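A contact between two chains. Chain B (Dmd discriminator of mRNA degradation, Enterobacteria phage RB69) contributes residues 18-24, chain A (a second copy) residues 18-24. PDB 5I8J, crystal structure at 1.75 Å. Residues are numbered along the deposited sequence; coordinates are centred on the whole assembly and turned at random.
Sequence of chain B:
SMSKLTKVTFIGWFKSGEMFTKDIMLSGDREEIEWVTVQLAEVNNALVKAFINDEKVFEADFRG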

ATOM      1  N   GLU B  18      13.387   1.938  -2.825  1.00 21.53           N
ATOM      2  CA  GLU B  18      13.054   0.789  -2.000  1.00 22.05           C
ATOM      3  C   GLU B  18      11.823   1.137  -1.170  1.00 21.08           C
ATOM      4  O   GLU B  18      11.667   2.277  -0.737  1.00 19.56           O
ATOM      5  CB  GLU B  18      14.225   0.393  -1.101  1.00 23.17           C
ATOM      6  CG  GLU B  18      13.815  -0.407   0.128  1.00 26.66           C
ATOM      7  CD  GLU B  18      14.961  -1.184   0.738  1.00 38.29           C
ATOM      8  OE1 GLU B  18      15.984  -1.381   0.043  1.00 49.05           O
ATOM      9  OE2 GLU B  18      14.840  -1.593   1.914  1.00 41.20           O
ATOM     10  N   MET B  19      10.946   0.160  -0.961  1.00 17.13           N
ATOM     11  CA  MET B  19       9.682   0.420  -0.280  1.00 16.93           C
ATOM     12  C   MET B  19       9.588  -0.247   1.094  1.00 17.18           C
ATOM     13  O   MET B  19      10.310  -1.196   1.392  1.00 20.98           O
ATOM     14  CB  MET B  19       8.519  -0.034  -1.180  1.00 15.45           C
ATOM     15  CG  MET B  19       8.436   0.767  -2.484  1.00 17.79           C
ATOM     16  SD  MET B  19       7.256   0.159  -3.721  1.00 19.93           S
ATOM     17  CE  MET B  19       5.712   0.349  -2.820  1.00 18.68           C
ATOM     18  N   PHE B  20       8.698   0.267   1.941  1.00 17.13           N
ATOM     19  CA  PHE B  20       8.360  -0.397   3.196  1.00 20.23           C
ATOM     20  C   PHE B  20       6.872  -0.225   3.450  1.00 18.01           C
ATOM     21  O   PHE B  20       6.247   0.648   2.876  1.00 15.51           O
ATOM     22  CB  PHE B  20       9.200   0.148   4.359  1.00 21.34           C
ATOM     23  CG  PHE B  20       8.981   1.613   4.669  1.00 22.29           C
ATOM     24  CD1 PHE B  20       9.706   2.594   4.008  1.00 21.12           C
ATOM     25  CD2 PHE B  20       8.105   2.001   5.675  1.00 20.91           C
ATOM     26  CE1 PHE B  20       9.539   3.936   4.319  1.00 23.16           C
ATOM     27  CE2 PHE B  20       7.933   3.339   5.988  1.00 20.45           C
ATOM     28  CZ  PHE B  20       8.651   4.306   5.304  1.00 18.08           C
ATOM     29  N   THR B  21       6.284  -1.083   4.263  1.00 19.47           N
ATOM     30  CA  THR B  21       4.862  -0.935   4.538  1.00 20.51           C
ATOM     31  C   THR B  21       4.564  -1.494   5.915  1.00 25.63           C
ATOM     32  O   THR B  21       5.053  -2.571   6.281  1.00 22.94           O
ATOM     33  CB  THR B  21       3.987  -1.617   3.439  1.00 16.99           C
ATOM     34  OG1 THR B  21       2.597  -1.360   3.683  1.00 20.49           O
ATOM     35  CG2 THR B  21       4.216  -3.119   3.372  1.00 18.08           C
ATOM     36  N   LYS B  22       3.748  -0.740   6.659  1.00 19.59           N
ATOM     37  CA  LYS B  22       3.597  -0.824   8.110  1.00 27.17           C
ATOM     38  C   LYS B  22       2.109  -0.803   8.444  1.00 22.41           C
ATOM     39  O   LYS B  22       1.397   0.020   7.901  1.00 18.77           O
ATOM     40  CB  LYS B  22       4.299   0.376   8.759  1.00 24.43           C
ATOM     41  CG  LYS B  22       4.845   0.187  10.161  1.00 34.47           C
ATOM     42  CD  LYS B  22       6.095   1.041  10.307  1.00 31.05           C
ATOM     43  CE  LYS B  22       6.638   1.042  11.724  1.00 40.15           C
ATOM     44  NZ  LYS B  22       7.526  -0.115  11.990  1.00 44.81           N
ATOM     45  N   ASP B  23       1.634  -1.688   9.316  1.00 19.35           N
ATOM     46  CA  ASP B  23       0.247  -1.634   9.787  1.00 16.89           C
ATOM     47  C   ASP B  23       0.255  -1.209  11.251  1.00 21.21           C
ATOM     48  O   ASP B  23       0.764  -1.945  12.092  1.00 20.87           O
ATOM     49  CB  ASP B  23      -0.446  -3.003   9.652  1.00 25.49           C
ATOM     50  CG  ASP B  23      -1.482  -3.053   8.536  1.00 19.67           C
ATOM     51  OD1 ASP B  23      -1.591  -2.093   7.744  1.00 20.45           O
ATOM     52  OD2 ASP B  23      -2.167  -4.097   8.422  1.00 20.78           O
ATOM     53  N   ILE B  24      -0.328  -0.045  11.548  1.00 17.93           N
ATOM     54  CA  ILE B  24      -0.183   0.606  12.856  1.00 22.06           C
ATOM     55  C   ILE B  24      -1.547   0.962  13.430  1.00 21.54           C
ATOM     56  O   ILE B  24      -2.341   1.632  12.772  1.00 20.21           O
ATOM     57  CB  ILE B  24       0.656   1.903  12.749  1.00 18.11           C
ATOM     58  CG1 ILE B  24       1.975   1.641  12.012  1.00 22.97           C
ATOM     59  CG2 ILE B  24       0.936   2.504  14.111  1.00 23.96           C
ATOM     60  CD1 ILE B  24       2.887   2.867  11.939  1.00 24.25           C
TER
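Chain A (18-24) EMFTKDI

Chain A lays the same strand segment, residues 19-24, across its copy in chain B. Both are extended, with phi from about -101° to -152° and psi from about 116° to 160°, and their N-to-C directions differ by 141°, so they run roughly antiparallel but splayed. The axes approach to 6.4 Å, and the nearest CA atoms are those of Thr B21 and Thr A21, 6.5 Å apart. No hydrogen bond joins the two stretches: this is face-to-face side-chain packing, not a continued sheet.

The centre is a small contact between threonine methyls. CG2 of Thr B21 meets CG2 of Thr A21 at 3.8 Å, and each methyl also rests on backbone: CG2 of Thr A21 lies 4.0 Å from O of Phe B20, CG2 of Thr B21 3.9 Å from C of Phe A20.

Methionine packing flanks this centre. Met A19 and Met B19 share the m, t, p rotamer. CE of Met A19 reaches OG1 of Thr B21 at 3.2 Å, and CE of Met B19 reaches OG1 of Thr A21 at 3.4 Å. Both hydroxyls are hydrogen-bonded elsewhere in the structure.

The thioethers also meet acids: SD of Met A19 is 3.5 Å from CG of Asp B23, and CE of Met B19 3.6 Å from OD1 of Asp A23. Alternation turns the CA-to-CB bonds of Phe B20, Lys B22, Phe A20 and Lys A22 away.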

ATOM      1  N   GLU A  18       2.305 -10.390   8.525  1.00 15.02           N
ATOM      2  CA  GLU A  18       3.443  -9.731   7.889  1.00 16.27           C
ATOM      3  C   GLU A  18       3.019  -9.183   6.534  1.00 17.23           C
ATOM      4  O   GLU A  18       2.098  -9.703   5.923  1.00 12.48           O
ATOM      5  CB  GLU A  18       4.615 -10.690   7.716  1.00 18.12           C
ATOM      6  CG  GLU A  18       5.464 -10.903   8.944  1.00 20.73           C
ATOM      7  CD  GLU A  18       6.742 -11.652   8.598  1.00 30.23           C
ATOM      8  OE1 GLU A  18       6.992 -11.883   7.392  1.00 36.21           O
ATOM      9  OE2 GLU A  18       7.500 -12.007   9.518  1.00 41.01           O
ATOM     10  N   MET A  19       3.703  -8.144   6.062  1.00 13.57           N
ATOM     11  CA  MET A  19       3.288  -7.476   4.836  1.00 12.33           C
ATOM     12  C   MET A  19       4.394  -7.429   3.804  1.00 14.53           C
ATOM     13  O   MET A  19       5.572  -7.596   4.137  1.00 13.46           O
ATOM     14  CB  MET A  19       2.811  -6.054   5.156  1.00 13.10           C
ATOM     15  CG  MET A  19       1.580  -6.064   6.040  1.00 13.74           C
ATOM     16  SD  MET A  19       1.188  -4.440   6.724  1.00 21.58           S
ATOM     17  CE  MET A  19       0.847  -3.548   5.244  1.00 13.07           C
ATOM     18  N   PHE A  20       4.004  -7.219   2.550  1.00 13.33           N
ATOM     19  CA  PHE A  20       4.966  -6.900   1.500  1.00 15.06           C
ATOM     20  C   PHE A  20       4.360  -5.876   0.558  1.00 15.88           C
ATOM     21  O   PHE A  20       3.156  -5.695   0.530  1.00 14.57           O
ATOM     22  CB  PHE A  20       5.403  -8.158   0.732  1.00 16.54           C
ATOM     23  CG  PHE A  20       4.291  -8.867   0.011  1.00 17.11           C
ATOM     24  CD1 PHE A  20       3.502  -9.801   0.671  1.00 18.82           C
ATOM     25  CD2 PHE A  20       4.055  -8.625  -1.334  1.00 22.33           C
ATOM     26  CE1 PHE A  20       2.484 -10.463   0.006  1.00 19.34           C
ATOM     27  CE2 PHE A  20       3.036  -9.290  -2.006  1.00 18.60           C
ATOM     28  CZ  PHE A  20       2.257 -10.204  -1.341  1.00 15.64           C
ATOM     29  N   THR A  21       5.193  -5.181  -0.201  1.00 13.20           N
ATOM     30  CA  THR A  21       4.656  -4.181  -1.116  1.00 11.50           C
ATOM     31  C   THR A  21       5.599  -4.041  -2.310  1.00 17.07           C
ATOM     32  O   THR A  21       6.802  -4.233  -2.172  1.00 15.87           O
ATOM     33  CB  THR A  21       4.432  -2.828  -0.395  1.00 12.71           C
ATOM     34  OG1 THR A  21       3.758  -1.918  -1.271  1.00 15.21           O
ATOM     35  CG2 THR A  21       5.757  -2.220   0.063  1.00 16.87           C
ATOM     36  N   LYS A  22       5.031  -3.779  -3.488  1.00 14.93           N
ATOM     37  CA  LYS A  22       5.832  -3.638  -4.706  1.00 14.59           C
ATOM     38  C   LYS A  22       5.201  -2.645  -5.648  1.00 15.19           C
ATOM     39  O   LYS A  22       3.989  -2.593  -5.736  1.00 15.31           O
ATOM     40  CB  LYS A  22       5.958  -4.971  -5.458  1.00 18.37           C
ATOM     41  CG  LYS A  22       6.601  -6.111  -4.725  1.00 25.48           C
ATOM     42  CD  LYS A  22       6.731  -7.307  -5.646  1.00 26.88           C
ATOM     43  CE  LYS A  22       7.736  -7.034  -6.749  1.00 28.97           C
ATOM     44  NZ  LYS A  22       8.133  -8.305  -7.428  1.00 34.12           N
ATOM     45  N   ASP A  23       6.025  -1.892  -6.380  1.00 13.99           N
ATOM     46  CA  ASP A  23       5.553  -1.111  -7.523  1.00 12.97           C
ATOM     47  C   ASP A  23       5.899  -1.867  -8.793  1.00 14.84           C
ATOM     48  O   ASP A  23       7.054  -2.223  -8.992  1.00 16.62           O
ATOM     49  CB  ASP A  23       6.202   0.276  -7.565  1.00 13.33           C
ATOM     50  CG  ASP A  23       5.488   1.281  -6.695  1.00 18.48           C
ATOM     51  OD1 ASP A  23       4.456   0.919  -6.101  1.00 15.63           O
ATOM     52  OD2 ASP A  23       5.942   2.437  -6.630  1.00 15.67           O
ATOM     53  N   ILE A  24       4.910  -2.114  -9.643  1.00 12.80           N
ATOM     54  CA  ILE A  24       5.141  -2.865 -10.881  1.00 13.62           C
ATOM     55  C   ILE A  24       4.641  -2.044 -12.059  1.00 12.64           C
ATOM     56  O   ILE A  24       3.536  -1.509 -12.005  1.00 12.94           O
ATOM     57  CB  ILE A  24       4.432  -4.239 -10.851  1.00 12.16           C
ATOM     58  CG1 ILE A  24       4.905  -5.043  -9.640  1.00 18.19           C
ATOM     59  CG2 ILE A  24       4.730  -5.045 -12.126  1.00 15.15           C
ATOM     60  CD1 ILE A  24       4.217  -6.385  -9.475  1.00 16.48           C
TER